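Local coordinates for transcription antitermination protein NusB (Aquifex aeolicus, PDB 3R2C), which probably binds the boxA RNA of ribosomal RNA operons and takes part in transcription antitermination, supporting transcription of the rRNA genes, at residues Y3-R8 against F104-D109; T10-L15 against K112-E117; Y44-K49 against V89-F94. All blocks are in the same frame, centred on the assembly; numbering follows the deposited sequence.

Contact 1 of 3, residues Y3-R8 against F104-D109; sequences YRKGAR and FIDIVD. With nucleotides of chain E.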
loop_
_atom_site.group_PDB
_atom_site.type_symbol
_atom_site.label_atom_id
_atom_site.label_comp_id
_atom_site.label_asym_id
_atom_site.label_seq_id
_atom_site.Cartn_x
_atom_site.Cartn_y
_atom_site.Cartn_z
ATOM N N TYR A 3 -1.331 -20.497 -1.636
ATOM C CA TYR A 3 -1.772 -19.507 -2.624
ATOM C C TYR A 3 -2.273 -18.215 -1.951
ATOM O O TYR A 3 -2.271 -17.155 -2.564
ATOM C CB TYR A 3 -2.880 -20.065 -3.516
ATOM C CG TYR A 3 -4.204 -20.176 -2.810
ATOM C CD1 TYR A 3 -4.544 -21.328 -2.116
ATOM C CD2 TYR A 3 -5.118 -19.129 -2.826
ATOM C CE1 TYR A 3 -5.744 -21.437 -1.456
ATOM C CE2 TYR A 3 -6.327 -19.237 -2.165
ATOM C CZ TYR A 3 -6.633 -20.398 -1.486
ATOM O OH TYR A 3 -7.839 -20.515 -0.829
ATOM N N ARG A 4 -2.690 -18.303 -0.694
ATOM C CA ARG A 4 -3.129 -17.097 0.024
ATOM C C ARG A 4 -2.006 -16.082 0.282
ATOM O O ARG A 4 -2.283 -14.907 0.507
ATOM C CB ARG A 4 -3.805 -17.469 1.339
ATOM C CG ARG A 4 -5.157 -18.136 1.137
ATOM C CD ARG A 4 -5.736 -18.573 2.450
ATOM N NE ARG A 4 -7.090 -19.093 2.301
ATOM C CZ ARG A 4 -7.851 -19.488 3.318
ATOM N NH1 ARG A 4 -7.386 -19.420 4.559
ATOM N NH2 ARG A 4 -9.076 -19.944 3.096
ATOM N N LYS A 5 -0.746 -16.520 0.268
ATOM C CA LYS A 5 0.364 -15.577 0.387
ATOM C C LYS A 5 0.351 -14.608 -0.797
ATOM O O LYS A 5 0.450 -13.391 -0.623
ATOM C CB LYS A 5 1.710 -16.300 0.448
ATOM C CG LYS A 5 2.900 -15.390 0.704
ATOM C CD LYS A 5 4.192 -16.229 0.894
ATOM C CE LYS A 5 5.435 -15.349 1.094
ATOM N NZ LYS A 5 5.381 -14.616 2.401
ATOM N N GLY A 6 0.236 -15.150 -2.004
ATOM C CA GLY A 6 0.142 -14.319 -3.192
ATOM C C GLY A 6 -1.099 -13.436 -3.171
ATOM O O GLY A 6 -1.058 -12.286 -3.603
ATOM N N ALA A 7 -2.206 -13.964 -2.665
ATOM C CA ALA A 7 -3.458 -13.192 -2.630
ATOM C C ALA A 7 -3.336 -11.996 -1.683
ATOM O O ALA A 7 -3.877 -10.923 -1.952
ATOM C CB ALA A 7 -4.611 -14.082 -2.204
ATOM N N ARG A 8 -2.626 -12.188 -0.576
ATOM C CA ARG A 8 -2.356 -11.097 0.364
ATOM C C ARG A 8 -1.468 -10.021 -0.264
ATOM O O ARG A 8 -1.671 -8.828 -0.027
ATOM C CB ARG A 8 -1.720 -11.648 1.642
ATOM C CG ARG A 8 -2.722 -12.440 2.464
ATOM C CD ARG A 8 -2.062 -13.259 3.583
ATOM N NE ARG A 8 -3.045 -14.151 4.200
ATOM C CZ ARG A 8 -2.874 -15.457 4.389
ATOM N NH1 ARG A 8 -1.719 -16.047 4.059
ATOM N NH2 ARG A 8 -3.848 -16.173 4.933
ATOM N N PHE A 104 0.056 -13.349 10.061
ATOM C CA PHE A 104 1.123 -12.516 10.603
ATOM C C PHE A 104 2.381 -12.655 9.763
ATOM O O PHE A 104 3.034 -11.667 9.433
ATOM C CB PHE A 104 1.465 -12.913 12.050
ATOM C CG PHE A 104 0.665 -12.178 13.112
ATOM C CD1 PHE A 104 -0.519 -12.706 13.603
ATOM C CD2 PHE A 104 1.134 -10.985 13.657
ATOM C CE1 PHE A 104 -1.244 -12.042 14.588
ATOM C CE2 PHE A 104 0.410 -10.321 14.653
ATOM C CZ PHE A 104 -0.773 -10.851 15.117
ATOM N N ILE A 105 2.750 -13.894 9.457
ATOM C CA ILE A 105 3.982 -14.132 8.736
ATOM C C ILE A 105 3.960 -13.424 7.380
ATOM O O ILE A 105 4.907 -12.724 7.034
ATOM C CB ILE A 105 4.246 -15.635 8.553
ATOM C CG1 ILE A 105 4.804 -16.222 9.850
ATOM C CG2 ILE A 105 5.233 -15.881 7.398
ATOM C CD1 ILE A 105 4.687 -17.722 9.929
ATOM N N ASP A 106 2.880 -13.590 6.619
ATOM C CA ASP A 106 2.793 -12.953 5.300
ATOM C C ASP A 106 2.692 -11.415 5.372
ATOM O O ASP A 106 3.256 -10.722 4.523
ATOM C CB ASP A 106 1.630 -13.546 4.500
ATOM C CG ASP A 106 1.927 -14.970 4.027
ATOM O OD1 ASP A 106 3.121 -15.349 3.996
ATOM O OD2 ASP A 106 0.978 -15.701 3.679
ATOM N N ILE A 107 2.008 -10.883 6.384
ATOM C CA ILE A 107 1.856 -9.420 6.504
ATOM C C ILE A 107 3.220 -8.791 6.778
ATOM O O ILE A 107 3.595 -7.820 6.137
ATOM C CB ILE A 107 0.893 -8.993 7.637
ATOM C CG1 ILE A 107 -0.548 -9.400 7.331
ATOM C CG2 ILE A 107 0.960 -7.482 7.870
ATOM C CD1 ILE A 107 -1.094 -8.842 6.045
ATOM N N VAL A 108 3.955 -9.355 7.737
ATOM C CA VAL A 108 5.267 -8.847 8.102
ATOM C C VAL A 108 6.289 -9.059 6.965
ATOM O O VAL A 108 7.147 -8.205 6.736
ATOM C CB VAL A 108 5.736 -9.475 9.458
ATOM C CG1 VAL A 108 7.170 -9.072 9.809
ATOM C CG2 VAL A 108 4.774 -9.060 10.582
ATOM N N ASP A 109 6.185 -10.169 6.233
ATOM C CA ASP A 109 7.025 -10.369 5.044
ATOM C C ASP A 109 6.827 -9.224 4.048
ATOM O O ASP A 109 7.794 -8.729 3.460
ATOM C CB ASP A 109 6.694 -11.674 4.306
ATOM C CG ASP A 109 7.500 -12.871 4.796
ATOM O OD1 ASP A 109 8.333 -12.735 5.713
ATOM O OD2 ASP A 109 7.309 -13.965 4.226
ATOM P P U E 4 3.088 -18.663 15.306
ATOM O OP1 U E 4 4.416 -19.308 15.375
ATOM O OP2 U E 4 2.134 -18.855 16.423
ATOM O "O5'" U E 4 3.259 -17.120 15.015
ATOM C "C5'" U E 4 3.841 -16.671 13.810
ATOM C "C4'" U E 4 4.239 -15.240 13.937
ATOM O "O4'" U E 4 3.054 -14.434 14.094
ATOM C "C3'" U E 4 5.074 -14.915 15.160
ATOM O "O3'" U E 4 6.443 -15.218 14.959
ATOM C "C2'" U E 4 4.776 -13.432 15.381
ATOM O "O2'" U E 4 5.538 -12.628 14.491
ATOM C "C1'" U E 4 3.313 -13.350 14.954
ATOM N N1 U E 4 2.359 -13.412 16.084
ATOM C C2 U E 4 2.281 -12.338 16.946
ATOM O O2 U E 4 3.017 -11.369 16.887
ATOM N N3 U E 4 1.327 -12.451 17.923
ATOM C C4 U E 4 0.435 -13.482 18.103
ATOM O O4 U E 4 -0.369 -13.413 19.031
ATOM C C5 U E 4 0.543 -14.543 17.152
ATOM C C6 U E 4 1.473 -14.458 16.193
ATOM P P G E 2 6.519 -25.237 5.842
ATOM O OP1 G E 2 7.784 -25.432 5.153
ATOM O OP2 G E 2 5.776 -26.420 6.347
ATOM O "O5'" G E 2 6.703 -24.170 7.004
ATOM C "C5'" G E 2 7.699 -24.309 8.002
ATOM C "C4'" G E 2 8.031 -22.966 8.613
ATOM O "O4'" G E 2 8.709 -22.135 7.633
ATOM C "C3'" G E 2 6.834 -22.113 9.037
ATOM O "O3'" G E 2 6.297 -22.493 10.289
ATOM C "C2'" G E 2 7.409 -20.702 9.029
ATOM O "O2'" G E 2 8.136 -20.441 10.220
ATOM C "C1'" G E 2 8.391 -20.772 7.853
ATOM N N9 G E 2 7.819 -20.206 6.612
ATOM C C8 G E 2 7.112 -20.858 5.636
ATOM N N7 G E 2 6.724 -20.059 4.679
ATOM C C5 G E 2 7.194 -18.808 5.047
ATOM C C6 G E 2 7.076 -17.552 4.393
ATOM O O6 G E 2 6.513 -17.302 3.313
ATOM N N1 G E 2 7.709 -16.538 5.105
ATOM C C2 G E 2 8.351 -16.713 6.306
ATOM N N2 G E 2 8.899 -15.615 6.829
ATOM N N3 G E 2 8.463 -17.882 6.930
ATOM C C4 G E 2 7.867 -18.880 6.245
ATOM P P C E 5 7.498 -15.172 16.178
ATOM O OP1 C E 5 8.502 -16.224 15.917
ATOM O OP2 C E 5 6.732 -15.212 17.443
ATOM O "O5'" C E 5 8.161 -13.739 15.996
ATOM C "C5'" C E 5 9.536 -13.537 16.257
ATOM C "C4'" C E 5 10.060 -12.329 15.531
ATOM O "O4'" C E 5 10.058 -12.586 14.089
ATOM C "C3'" C E 5 9.260 -11.031 15.740
ATOM O "O3'" C E 5 10.164 -9.933 15.925
ATOM C "C2'" C E 5 8.499 -10.883 14.418
ATOM O "O2'" C E 5 8.154 -9.559 14.079
ATOM C "C1'" C E 5 9.498 -11.473 13.429
ATOM N N1 C E 5 8.909 -11.888 12.119
ATOM C C2 C E 5 9.665 -11.671 10.957
ATOM O O2 C E 5 10.809 -11.223 11.062
ATOM N N3 C E 5 9.164 -11.977 9.740
ATOM C C4 C E 5 7.933 -12.449 9.630
ATOM N N4 C E 5 7.501 -12.715 8.392
ATOM C C5 C E 5 7.119 -12.667 10.780
ATOM C C6 C E 5 7.641 -12.361 11.984
HETATM O O HOH W 1 4.056 -12.091 2.173
#

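Contact 2 of 3, residues T10-L15 against K112-E117; sequences TAFLVL and KKYADE. With nucleotides of chain E.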
loop_
_atom_site.group_PDB
_atom_site.type_symbol
_atom_site.label_atom_id
_atom_site.label_comp_id
_atom_site.label_asym_id
_atom_site.label_seq_id
_atom_site.Cartn_x
_atom_site.Cartn_y
_atom_site.Cartn_z
ATOM N N THR A 10 -1.441 -9.293 -3.512
ATOM C CA THR A 10 -2.358 -8.585 -4.410
ATOM C C THR A 10 -3.216 -7.586 -3.646
ATOM O O THR A 10 -3.337 -6.424 -4.043
ATOM C CB THR A 10 -3.272 -9.579 -5.146
ATOM O OG1 THR A 10 -2.461 -10.432 -5.964
ATOM C CG2 THR A 10 -4.292 -8.851 -6.010
ATOM N N ALA A 11 -3.817 -8.043 -2.551
ATOM C CA ALA A 11 -4.721 -7.214 -1.773
ATOM C C ALA A 11 -3.969 -6.024 -1.171
ATOM O O ALA A 11 -4.473 -4.892 -1.181
ATOM C CB ALA A 11 -5.377 -8.041 -0.663
ATOM N N PHE A 12 -2.762 -6.272 -0.656
ATOM C CA PHE A 12 -1.943 -5.177 -0.127
ATOM C C PHE A 12 -1.665 -4.110 -1.200
ATOM O O PHE A 12 -1.795 -2.902 -0.945
ATOM C CB PHE A 12 -0.606 -5.680 0.422
ATOM C CG PHE A 12 0.387 -4.575 0.623
ATOM C CD1 PHE A 12 0.346 -3.801 1.769
ATOM C CD2 PHE A 12 1.347 -4.294 -0.350
ATOM C CE1 PHE A 12 1.249 -2.750 1.951
ATOM C CE2 PHE A 12 2.246 -3.258 -0.179
ATOM C CZ PHE A 12 2.192 -2.477 0.978
ATOM N N LEU A 13 -1.290 -4.554 -2.396
ATOM C CA LEU A 13 -0.981 -3.629 -3.484
ATOM C C LEU A 13 -2.194 -2.776 -3.818
ATOM O O LEU A 13 -2.062 -1.579 -4.112
ATOM C CB LEU A 13 -0.505 -4.385 -4.738
ATOM C CG LEU A 13 0.837 -5.110 -4.542
ATOM C CD1 LEU A 13 1.288 -5.832 -5.810
ATOM C CD2 LEU A 13 1.926 -4.136 -4.079
ATOM N N VAL A 14 -3.376 -3.383 -3.768
ATOM C CA VAL A 14 -4.590 -2.639 -4.069
ATOM C C VAL A 14 -4.872 -1.586 -2.992
ATOM O O VAL A 14 -5.136 -0.441 -3.325
ATOM C CB VAL A 14 -5.806 -3.560 -4.330
ATOM C CG1 VAL A 14 -7.091 -2.731 -4.514
ATOM C CG2 VAL A 14 -5.555 -4.420 -5.600
ATOM N N LEU A 15 -4.786 -1.965 -1.718
ATOM C CA LEU A 15 -5.014 -1.030 -0.625
ATOM C C LEU A 15 -3.984 0.099 -0.657
ATOM O O LEU A 15 -4.319 1.247 -0.424
ATOM C CB LEU A 15 -4.954 -1.759 0.731
ATOM C CG LEU A 15 -6.064 -2.799 0.951
ATOM C CD1 LEU A 15 -5.931 -3.504 2.317
ATOM C CD2 LEU A 15 -7.451 -2.151 0.821
ATOM N N LYS A 112 8.430 -6.067 5.328
ATOM C CA LYS A 112 9.874 -6.163 5.236
ATOM C C LYS A 112 10.338 -6.044 3.788
ATOM O O LYS A 112 11.420 -5.535 3.510
ATOM C CB LYS A 112 10.343 -7.471 5.871
ATOM C CG LYS A 112 10.375 -7.365 7.393
ATOM C CD LYS A 112 10.478 -8.716 8.078
ATOM C CE LYS A 112 11.554 -9.595 7.487
ATOM N NZ LYS A 112 11.731 -10.824 8.315
ATOM N N LYS A 113 9.502 -6.483 2.860
ATOM C CA LYS A 113 9.880 -6.483 1.456
ATOM C C LYS A 113 9.817 -5.088 0.849
ATOM O O LYS A 113 10.694 -4.718 0.075
ATOM C CB LYS A 113 8.970 -7.414 0.663
ATOM C CG LYS A 113 9.202 -7.391 -0.849
ATOM C CD LYS A 113 8.184 -8.304 -1.516
ATOM C CE LYS A 113 8.561 -8.661 -2.945
ATOM N NZ LYS A 113 7.409 -9.311 -3.653
ATOM N N TYR A 114 8.783 -4.319 1.179
ATOM C CA TYR A 114 8.607 -3.016 0.547
ATOM C C TYR A 114 9.050 -1.860 1.440
ATOM O O TYR A 114 9.134 -0.729 0.974
ATOM C CB TYR A 114 7.148 -2.820 0.117
ATOM C CG TYR A 114 6.656 -3.856 -0.873
ATOM C CD1 TYR A 114 7.270 -4.012 -2.120
ATOM C CD2 TYR A 114 5.562 -4.660 -0.573
ATOM C CE1 TYR A 114 6.807 -4.962 -3.042
ATOM C CE2 TYR A 114 5.089 -5.603 -1.486
ATOM C CZ TYR A 114 5.718 -5.753 -2.711
ATOM O OH TYR A 114 5.241 -6.687 -3.603
ATOM N N ALA A 115 9.289 -2.140 2.720
ATOM C CA ALA A 115 9.859 -1.161 3.641
ATOM C C ALA A 115 11.120 -1.790 4.263
ATOM O O ALA A 115 11.961 -2.290 3.530
ATOM C CB ALA A 115 8.840 -0.742 4.710
ATOM N N ASP A 116 11.266 -1.788 5.586
ATOM C CA ASP A 116 12.466 -2.386 6.202
ATOM C C ASP A 116 12.131 -3.193 7.457
ATOM O O ASP A 116 10.958 -3.378 7.777
ATOM C CB ASP A 116 13.528 -1.310 6.498
ATOM C CG ASP A 116 12.999 -0.156 7.353
ATOM O OD1 ASP A 116 12.001 -0.321 8.093
ATOM O OD2 ASP A 116 13.593 0.943 7.275
ATOM N N GLU A 117 13.153 -3.666 8.164
ATOM C CA GLU A 117 12.941 -4.500 9.340
ATOM C C GLU A 117 12.365 -3.700 10.502
ATOM O O GLU A 117 11.599 -4.229 11.302
ATOM C CB GLU A 117 14.257 -5.155 9.766
ATOM C CG GLU A 117 14.866 -6.039 8.694
ATOM C CD GLU A 117 14.430 -7.491 8.805
ATOM O OE1 GLU A 117 13.449 -7.776 9.528
ATOM O OE2 GLU A 117 15.082 -8.349 8.174
ATOM P P C E 5 7.498 -15.172 16.178
ATOM O OP1 C E 5 8.502 -16.224 15.917
ATOM O OP2 C E 5 6.732 -15.212 17.443
ATOM O "O5'" C E 5 8.161 -13.739 15.996
ATOM C "C5'" C E 5 9.536 -13.537 16.257
ATOM C "C4'" C E 5 10.060 -12.329 15.531
ATOM O "O4'" C E 5 10.058 -12.586 14.089
ATOM C "C3'" C E 5 9.260 -11.031 15.740
ATOM O "O3'" C E 5 10.164 -9.933 15.925
ATOM C "C2'" C E 5 8.499 -10.883 14.418
ATOM O "O2'" C E 5 8.154 -9.559 14.079
ATOM C "C1'" C E 5 9.498 -11.473 13.429
ATOM N N1 C E 5 8.909 -11.888 12.119
ATOM C C2 C E 5 9.665 -11.671 10.957
ATOM O O2 C E 5 10.809 -11.223 11.062
ATOM N N3 C E 5 9.164 -11.977 9.740
ATOM C C4 C E 5 7.933 -12.449 9.630
ATOM N N4 C E 5 7.501 -12.715 8.392
ATOM C C5 C E 5 7.119 -12.667 10.780
ATOM C C6 C E 5 7.641 -12.361 11.984
#

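Contact 3 of 3, residues Y44-K49 against V89-F94; sequences YEYAKK and VAELIF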
loop_
_atom_site.group_PDB
_atom_site.type_symbol
_atom_site.label_atom_id
_atom_site.label_comp_id
_atom_site.label_asym_id
_atom_site.label_seq_id
_atom_site.Cartn_x
_atom_site.Cartn_y
_atom_site.Cartn_z
ATOM N N TYR A 44 -7.321 -15.252 -7.127
ATOM C CA TYR A 44 -8.120 -14.126 -7.591
ATOM C C TYR A 44 -9.312 -13.889 -6.650
ATOM O O TYR A 44 -9.591 -12.758 -6.234
ATOM C CB TYR A 44 -8.626 -14.401 -9.007
ATOM C CG TYR A 44 -9.542 -13.330 -9.550
ATOM C CD1 TYR A 44 -10.910 -13.370 -9.307
ATOM C CD2 TYR A 44 -9.039 -12.274 -10.301
ATOM C CE1 TYR A 44 -11.753 -12.386 -9.801
ATOM C CE2 TYR A 44 -9.870 -11.292 -10.801
ATOM C CZ TYR A 44 -11.227 -11.351 -10.544
ATOM O OH TYR A 44 -12.062 -10.373 -11.039
ATOM N N GLU A 45 -10.012 -14.961 -6.308
ATOM C CA GLU A 45 -11.198 -14.837 -5.477
ATOM C C GLU A 45 -10.836 -14.488 -4.035
ATOM O O GLU A 45 -11.529 -13.695 -3.401
ATOM C CB GLU A 45 -12.047 -16.110 -5.551
ATOM C CG GLU A 45 -12.766 -16.216 -6.899
ATOM C CD GLU A 45 -13.895 -17.226 -6.902
ATOM O OE1 GLU A 45 -14.056 -17.957 -5.901
ATOM O OE2 GLU A 45 -14.623 -17.282 -7.917
ATOM N N TYR A 46 -9.744 -15.042 -3.521
ATOM C CA TYR A 46 -9.355 -14.722 -2.152
ATOM C C TYR A 46 -8.866 -13.266 -2.049
ATOM O O TYR A 46 -9.226 -12.559 -1.113
ATOM C CB TYR A 46 -8.292 -15.688 -1.628
ATOM C CG TYR A 46 -8.220 -15.675 -0.115
ATOM C CD1 TYR A 46 -9.237 -16.244 0.640
ATOM C CD2 TYR A 46 -7.159 -15.062 0.560
ATOM C CE1 TYR A 46 -9.202 -16.233 2.017
ATOM C CE2 TYR A 46 -7.112 -15.042 1.953
ATOM C CZ TYR A 46 -8.144 -15.637 2.673
ATOM O OH TYR A 46 -8.146 -15.639 4.052
ATOM N N ALA A 47 -8.045 -12.832 -3.005
ATOM C CA ALA A 47 -7.624 -11.434 -3.079
ATOM C C ALA A 47 -8.832 -10.496 -3.140
ATOM O O ALA A 47 -8.857 -9.455 -2.471
ATOM C CB ALA A 47 -6.730 -11.205 -4.298
ATOM N N LYS A 48 -9.822 -10.844 -3.958
ATOM C CA LYS A 48 -10.995 -9.985 -4.129
ATOM C C LYS A 48 -11.756 -9.858 -2.798
ATOM O O LYS A 48 -12.248 -8.778 -2.446
ATOM C CB LYS A 48 -11.911 -10.552 -5.212
ATOM C CG LYS A 48 -13.157 -9.722 -5.519
ATOM C CD LYS A 48 -14.049 -10.464 -6.515
ATOM C CE LYS A 48 -14.789 -9.518 -7.457
ATOM N NZ LYS A 48 -14.859 -10.062 -8.850
ATOM N N LYS A 49 -11.826 -10.959 -2.058
ATOM C CA LYS A 49 -12.517 -10.982 -0.774
ATOM C C LYS A 49 -11.772 -10.167 0.299
ATOM O O LYS A 49 -12.402 -9.445 1.071
ATOM C CB LYS A 49 -12.719 -12.417 -0.302
ATOM C CG LYS A 49 -13.625 -12.533 0.920
ATOM C CD LYS A 49 -14.211 -13.924 1.016
ATOM C CE LYS A 49 -13.114 -14.948 1.137
ATOM N NZ LYS A 49 -12.325 -14.709 2.369
ATOM N N VAL A 89 -5.792 -6.649 9.820
ATOM C CA VAL A 89 -6.992 -6.564 10.652
ATOM C C VAL A 89 -8.196 -7.161 9.919
ATOM O O VAL A 89 -8.995 -7.876 10.512
ATOM C CB VAL A 89 -7.281 -5.115 11.077
ATOM C CG1 VAL A 89 -8.704 -4.991 11.688
ATOM C CG2 VAL A 89 -6.219 -4.648 12.064
ATOM N N ALA A 90 -8.326 -6.853 8.632
ATOM C CA ALA A 90 -9.423 -7.380 7.832
ATOM C C ALA A 90 -9.430 -8.913 7.880
ATOM O O ALA A 90 -10.487 -9.527 8.044
ATOM C CB ALA A 90 -9.326 -6.893 6.386
ATOM N N GLU A 91 -8.268 -9.540 7.747
ATOM C CA GLU A 91 -8.247 -11.008 7.717
ATOM C C GLU A 91 -8.386 -11.637 9.102
ATOM O O GLU A 91 -9.133 -12.603 9.281
ATOM C CB GLU A 91 -6.976 -11.559 7.049
ATOM C CG GLU A 91 -7.151 -13.040 6.701
ATOM C CD GLU A 91 -6.103 -13.562 5.745
ATOM O OE1 GLU A 91 -5.133 -12.828 5.459
ATOM O OE2 GLU A 91 -6.255 -14.716 5.281
ATOM N N LEU A 92 -7.662 -11.110 10.079
ATOM C CA LEU A 92 -7.646 -11.714 11.413
ATOM C C LEU A 92 -8.989 -11.538 12.103
ATOM O O LEU A 92 -9.463 -12.420 12.800
ATOM C CB LEU A 92 -6.559 -11.070 12.277
ATOM C CG LEU A 92 -5.138 -11.485 11.888
ATOM C CD1 LEU A 92 -4.121 -10.639 12.659
ATOM C CD2 LEU A 92 -4.911 -12.986 12.127
ATOM N N ILE A 93 -9.606 -10.387 11.891
ATOM C CA ILE A 93 -10.783 -10.029 12.666
ATOM C C ILE A 93 -12.051 -10.144 11.857
ATOM O O ILE A 93 -12.979 -10.832 12.262
ATOM C CB ILE A 93 -10.655 -8.624 13.246
ATOM C CG1 ILE A 93 -9.508 -8.614 14.259
ATOM C CG2 ILE A 93 -11.973 -8.188 13.899
ATOM C CD1 ILE A 93 -9.497 -7.421 15.173
ATOM N N PHE A 94 -12.093 -9.493 10.707
ATOM C CA PHE A 94 -13.339 -9.428 9.969
ATOM C C PHE A 94 -13.594 -10.717 9.185
ATOM O O PHE A 94 -14.739 -11.070 8.933
ATOM C CB PHE A 94 -13.377 -8.158 9.102
ATOM C CG PHE A 94 -13.549 -6.909 9.914
ATOM C CD1 PHE A 94 -12.453 -6.243 10.434
ATOM C CD2 PHE A 94 -14.828 -6.433 10.211
ATOM C CE1 PHE A 94 -12.622 -5.099 11.206
ATOM C CE2 PHE A 94 -15.010 -5.294 10.978
ATOM C CZ PHE A 94 -13.910 -4.622 11.477
#

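Contact 1 of 3, residues Y3-R8 against F104-D109
K5 and R8 hold the carboxylate of D106 between them, one salt bridge to each oxygen. R8 NH1 reaches D106 OD2 at 2.7 Å, near the guanidinium plane and on the anti lone pair, although the N-H...O angle of 133° is bent. K5 NZ meets D106 OD1 at 2.9 Å from above the carboxylate plane, 42° out of it. With CG anti to the backbone N, the extended lysine chain passes obliquely over D106, its CG and CD next to OD1, and bends at its last torsion, bringing NZ also to D109 OD2, 2.7 Å away.

This tight, polar part contrasts with the backbones, whose segment axes come no nearer than 10.0 Å and cross at -41°. R8 and D106 are buried, whereas K5 and D109 are partly exposed, and there a water bridges K5 NZ and D106 O. RNA completes this side: D109 OD2 accepts from N1 of G2 of chain E at 2.7 Å. D109 OD1 accepts from N2 of the same G2 and, at 2.8 Å, from N4 of C5 of chain E. K5 NZ, shared between D106 and D109, is consistent with holding D109 in place for the bases.

Helix 3-21 and helix 100-114 meet here among three others: R8 leans on L50 of helix 41-56, I107 on L87 of helix 79-94, and F104 on L127 of helix 117-137.

Contact 2 of 3, residues T10-L15 against K112-E117
The rings of F12 and Y114 lie with their planes only 5° apart, yet their centroids are 5.7 Å from each other, so the rings are displaced so far that little of one lies over the other. Their closest atoms are F12 CE2 and Y114 CD2 at 3.6 Å, and the approach is oblique to both rings. One face of Y114 carries the aliphatic chain of its neighbour K113, whose CD stands 3.7 Å above the ring plane toward the rim. L13 adds the third member of the contact, bringing CD2 to 4.3 Å from Y114 CZ.

Side-chain length makes this meeting possible, because the nearest CA atoms, those of L13 and Y114, are 10.4 Å apart. F12 has CG anti to its backbone N (chi1 165°) while Y114 has CG anti to its carbonyl carbon (chi1 -60°), and the two side chains pass one another running opposite ways. No hydrogen bond joins the segments. The phenol oxygen of Y114 is instead bonded to D9, with K113 NZ at best a weak second partner at 3.4 Å.

Beyond Y114 the helix ends: A115 leaves helical geometry, and D116 is the N-cap of the next helix, its OD1 accepting from A119 N. On the RNA side of the segment, K112 NZ donates to O2 of C5 of chain E at 2.9 Å and to its N3 at 3.2 Å.

L13 and Y114 each pack on an apolar side chain of another protein chain; that chain also hydrogen-bonds to the backbone of K113, to Y114 O and to A115 O. Y114, with F12 of helix 3-21 behind it, borders a surface occupied by another protein chain, consistent with the site where NusB proteins take up their NusE partner.

Contact 3 of 3, residues Y44-K49 against V89-F94
Both Y46 and E91 have CG anti to the backbone N, with chi1 of -161° for the tyrosine and -165° for the glutamate, and E91 stays extended beyond CG. In this way two side chains which do not start out toward the opposite helix still bring their ends together, crossing at about a right angle. The ring and carboxylate planes are turned 55° against each other.

The contact is a single hydrogen bond. Y46 OH donates to E91 OE2, which sits at the ring edge, near the ring plane, rather than over a face. The modelled separation of Y46 OH and E91 OE2, 2.4 Å, is very short, and its exact value is doubtful. E91 OE2 is 3.3 Å from Y46 CZ and 3.5 Å from Y46 CE2, which places the oxygen on the CE2 side of the hydroxyl. E91 CD is 3.4 Å from Y46 OH. The segments bury just 74 Å² between them, so they touch through side-chain ends rather than through a packed helix face.

Around the pair, R4 and A7 of helix 3-21 pack on Y46, V103 of helix 100-114 touches E91, and so does L50 from Y46's own helix. E91 itself lies within a wider, pi-type turn that helix 79-94 makes at 90-94.

The other carboxylate oxygen, E91 OE1, forms a salt bridge with R8 NE, so one buried carboxylate is gripped by an arginine and by a phenol. The arginine's charge would be expected to stabilise the ionised carboxylate, in keeping with the hydroxyl acting as donor. Since R8 also bonds a guanine base of the RNA through NH1, E91 and Y46 are placed as a second shell that would help orient R8.

Overall arrangement
Helix 3-21 and helix 100-114 carry both contact 1 and contact 2, whose centres lie 10 Å apart along the pair; their segments alternate in sequence. Contact 3 joins helix 41-56 to helix 79-94, and its segments fall between those of each of the other two contacts along the chain. Its centre is 11 Å from that of contact 1 and 15 Å from contact 2, on the opposite side of the chain's centre from the latter. Within this all-helical domain, one helix pair thus serves RNA at contact 1 and both RNA and a protein partner at contact 2, while contact 3 joins the neighbouring helices and is tied to contact 1 through the R8-E91 salt bridge.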